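Local coordinates for paternally-expressed gene 3 protein (PDB 4BHX) that forms homodimers or heterodimers through its SCAN domain, the piece described here, and acts in apoptosis as a mediator between p53 and BAX, at residues Lys65-Val70 and Leu85-Met91. Sequence-based numbering, arbitrary orientation. Where two conformers were deposited one is given.
With EDO (1,2-ethanediol), chain J.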
loop_
_atom_site.group_PDB
_atom_site.type_symbol
_atom_site.label_atom_id
_atom_site.label_comp_id
_atom_site.label_asym_id
_atom_site.label_seq_id
_atom_site.Cartn_x
_atom_site.Cartn_y
_atom_site.Cartn_z
ATOM N N LYS A 65 -8.356 -10.581 14.110
ATOM C CA LYS A 65 -7.761 -11.906 14.493
ATOM C C LYS A 65 -6.937 -12.572 13.349
ATOM O O LYS A 65 -5.995 -13.330 13.587
ATOM C CB LYS A 65 -8.871 -12.848 14.939
ATOM C CG LYS A 65 -9.824 -13.211 13.805
ATOM C CD LYS A 65 -10.962 -14.129 14.220
ATOM C CE LYS A 65 -11.590 -14.756 12.994
ATOM N NZ LYS A 65 -13.068 -14.879 13.137
ATOM N N LEU A 66 -7.238 -12.203 12.115
ATOM C CA LEU A 66 -6.472 -12.661 10.963
ATOM C C LEU A 66 -5.300 -11.766 10.540
ATOM O O LEU A 66 -4.444 -12.203 9.779
ATOM C CB LEU A 66 -7.403 -12.874 9.764
ATOM C CG LEU A 66 -8.736 -13.619 9.945
ATOM C CD1 LEU A 66 -9.371 -13.904 8.609
ATOM C CD2 LEU A 66 -8.559 -14.919 10.692
ATOM N N LYS A 67 -5.214 -10.523 11.013
ATOM C CA LYS A 67 -4.160 -9.641 10.557
ATOM C C LYS A 67 -2.736 -10.122 10.791
ATOM O O LYS A 67 -1.932 -10.011 9.900
ATOM C CB LYS A 67 -4.337 -8.228 11.086
ATOM C CG LYS A 67 -5.488 -7.503 10.390
ATOM C CD LYS A 67 -5.490 -5.993 10.694
ATOM C CE LYS A 67 -6.640 -5.373 9.882
ATOM N NZ LYS A 67 -6.633 -3.924 9.915
ATOM N N PRO A 68 -2.421 -10.663 11.978
ATOM C CA PRO A 68 -1.035 -11.175 12.106
ATOM C C PRO A 68 -0.691 -12.287 11.105
ATOM O O PRO A 68 0.400 -12.336 10.594
ATOM C CB PRO A 68 -0.994 -11.682 13.559
ATOM C CG PRO A 68 -2.118 -10.935 14.254
ATOM C CD PRO A 68 -3.196 -10.863 13.213
ATOM N N TRP A 69 -1.628 -13.163 10.851
ATOM C CA TRP A 69 -1.466 -14.244 9.891
ATOM C C TRP A 69 -1.251 -13.730 8.479
ATOM O O TRP A 69 -0.285 -14.096 7.788
ATOM C CB TRP A 69 -2.718 -15.051 9.892
ATOM C CG TRP A 69 -3.001 -15.679 11.218
ATOM C CD1 TRP A 69 -3.420 -15.045 12.409
ATOM C CD2 TRP A 69 -2.903 -17.071 11.521
ATOM N NE1 TRP A 69 -3.563 -16.004 13.397
ATOM C CE2 TRP A 69 -3.247 -17.240 12.880
ATOM C CE3 TRP A 69 -2.549 -18.197 10.775
ATOM C CZ2 TRP A 69 -3.242 -18.492 13.495
ATOM C CZ3 TRP A 69 -2.536 -19.437 11.408
ATOM C CH2 TRP A 69 -2.900 -19.566 12.740
ATOM N N VAL A 70 -2.168 -12.863 8.035
ATOM C CA VAL A 70 -2.063 -12.310 6.691
ATOM C C VAL A 70 -0.772 -11.607 6.479
ATOM O O VAL A 70 -0.152 -11.765 5.422
ATOM C CB VAL A 70 -3.283 -11.397 6.337
ATOM C CG1 VAL A 70 -2.984 -10.577 5.096
ATOM C CG2 VAL A 70 -4.491 -12.274 6.093
ATOM N N LEU A 85 -7.727 -16.286 2.512
ATOM C CA LEU A 85 -8.801 -16.141 3.465
ATOM C C LEU A 85 -9.857 -17.233 3.231
ATOM O O LEU A 85 -10.588 -17.597 4.118
ATOM C CB LEU A 85 -9.419 -14.737 3.405
ATOM C CG LEU A 85 -8.463 -13.536 3.596
ATOM C CD1 LEU A 85 -9.052 -12.307 2.924
ATOM C CD2 LEU A 85 -8.115 -13.209 5.037
ATOM N N GLU A 86 -9.953 -17.759 2.025
ATOM C CA GLU A 86 -10.844 -18.878 1.788
ATOM C C GLU A 86 -10.386 -20.134 2.614
ATOM O O GLU A 86 -11.179 -21.059 2.771
ATOM C CB GLU A 86 -10.975 -19.137 0.270
ATOM C CG GLU A 86 -11.933 -18.178 -0.437
ATOM C CD GLU A 86 -12.008 -18.321 -1.965
ATOM O OE1 GLU A 86 -10.999 -18.625 -2.645
ATOM O OE2 GLU A 86 -13.103 -18.069 -2.512
ATOM N N ASN A 87 -9.163 -20.124 3.195
ATOM C CA ASN A 87 -8.619 -21.266 3.993
ATOM C C ASN A 87 -7.898 -21.008 5.377
ATOM O O ASN A 87 -7.193 -21.897 5.881
ATOM C CB ASN A 87 -7.705 -22.137 3.071
ATOM C CG ASN A 87 -6.248 -21.637 2.971
ATOM O OD1 ASN A 87 -5.597 -21.812 1.945
ATOM N ND2 ASN A 87 -5.732 -21.048 4.032
ATOM N N TYR A 88 -8.097 -19.840 6.002
ATOM C CA TYR A 88 -7.379 -19.300 7.158
ATOM C C TYR A 88 -8.341 -18.895 8.317
ATOM O O TYR A 88 -7.915 -18.502 9.420
ATOM C CB TYR A 88 -6.723 -18.007 6.634
ATOM C CG TYR A 88 -5.269 -17.805 6.927
ATOM C CD1 TYR A 88 -4.396 -18.884 7.048
ATOM C CD2 TYR A 88 -4.761 -16.536 7.040
ATOM C CE1 TYR A 88 -3.053 -18.690 7.308
ATOM C CE2 TYR A 88 -3.428 -16.335 7.294
ATOM C CZ TYR A 88 -2.583 -17.415 7.425
ATOM O OH TYR A 88 -1.258 -17.218 7.702
ATOM N N LYS A 89 -9.639 -18.890 8.013
ATOM C CA LYS A 89 -10.645 -18.104 8.759
ATOM C C LYS A 89 -11.148 -18.598 10.118
ATOM O O LYS A 89 -11.261 -17.798 11.047
ATOM C CB LYS A 89 -11.875 -17.776 7.882
ATOM C CG LYS A 89 -11.921 -18.369 6.476
ATOM C CD LYS A 89 -12.277 -19.850 6.390
ATOM C CE LYS A 89 -13.087 -20.119 5.130
ATOM N NZ LYS A 89 -14.452 -19.533 5.208
ATOM N N GLU A 90 -11.523 -19.872 10.218
ATOM C CA GLU A 90 -12.066 -20.423 11.479
ATOM C C GLU A 90 -10.945 -20.412 12.537
ATOM O O GLU A 90 -10.177 -21.374 12.647
ATOM C CB GLU A 90 -12.610 -21.853 11.287
ATOM C CG GLU A 90 -13.599 -22.053 10.136
ATOM C CD GLU A 90 -13.297 -23.292 9.288
ATOM O OE1 GLU A 90 -12.171 -23.840 9.387
ATOM O OE2 GLU A 90 -14.178 -23.715 8.502
ATOM N N MET A 91 -10.856 -19.317 13.299
ATOM C CA MET A 91 -9.669 -19.002 14.114
ATOM C C MET A 91 -10.041 -18.715 15.573
ATOM O O MET A 91 -9.351 -19.161 16.502
ATOM C CB MET A 91 -8.922 -17.808 13.476
ATOM C CG MET A 91 -8.115 -16.900 14.415
ATOM S SD MET A 91 -6.313 -17.052 14.305
ATOM C CE MET A 91 -5.771 -16.317 15.854
HETATM C C1 EDO J . 3.291 -11.551 12.567
HETATM O O1 EDO J . 1.917 -11.632 12.250
HETATM C C2 EDO J . 3.930 -11.043 11.290
HETATM O O2 EDO J . 5.280 -11.483 11.292
#
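In the C-terminal part of the SCAN domain, the chain leaving helix 78-85 runs back past the start of helix 67-73, and W69 meets Y88 and M91 there. Y88 was modelled in two conformers, and in this one its ring sits too close to W69 CB, so its pairing with W69 is tentative. As modelled, the W69 indole points an edge at the face of the Y88 ring. The centroids of the W69 six-membered ring and the Y88 ring are 5.1 Å apart, and the planes stand at 85°, a T-shaped pair. In the same conformer Y88 OH gives a weak hydrogen bond to W69 O, 3.3 Å long. M91 is poorly ordered, so its contacts are less certain. As modelled, its CG is anti to the backbone N (chi1 152°), and a bend at chi2 brings SD obliquely to W69, 3.8 Å from the five-membered ring centroid, a Met-aromatic contact. The K65 chain slides past M91 in the opposite direction, with K65 CD 4.0 Å from M91 CG. L66 CD2 packs at 4.0 Å from M91 CB. Deeper in, L66 CD1 touches L85 CD2 at 3.8 Å, and V70 CG2 reaches the same L85 methyl at 3.9 Å. V70 also touches L59, and L85 touches Y58, both of helix 46-61. Such packing joins the last two helices and the C-terminal tail of this all-helical SCAN fold.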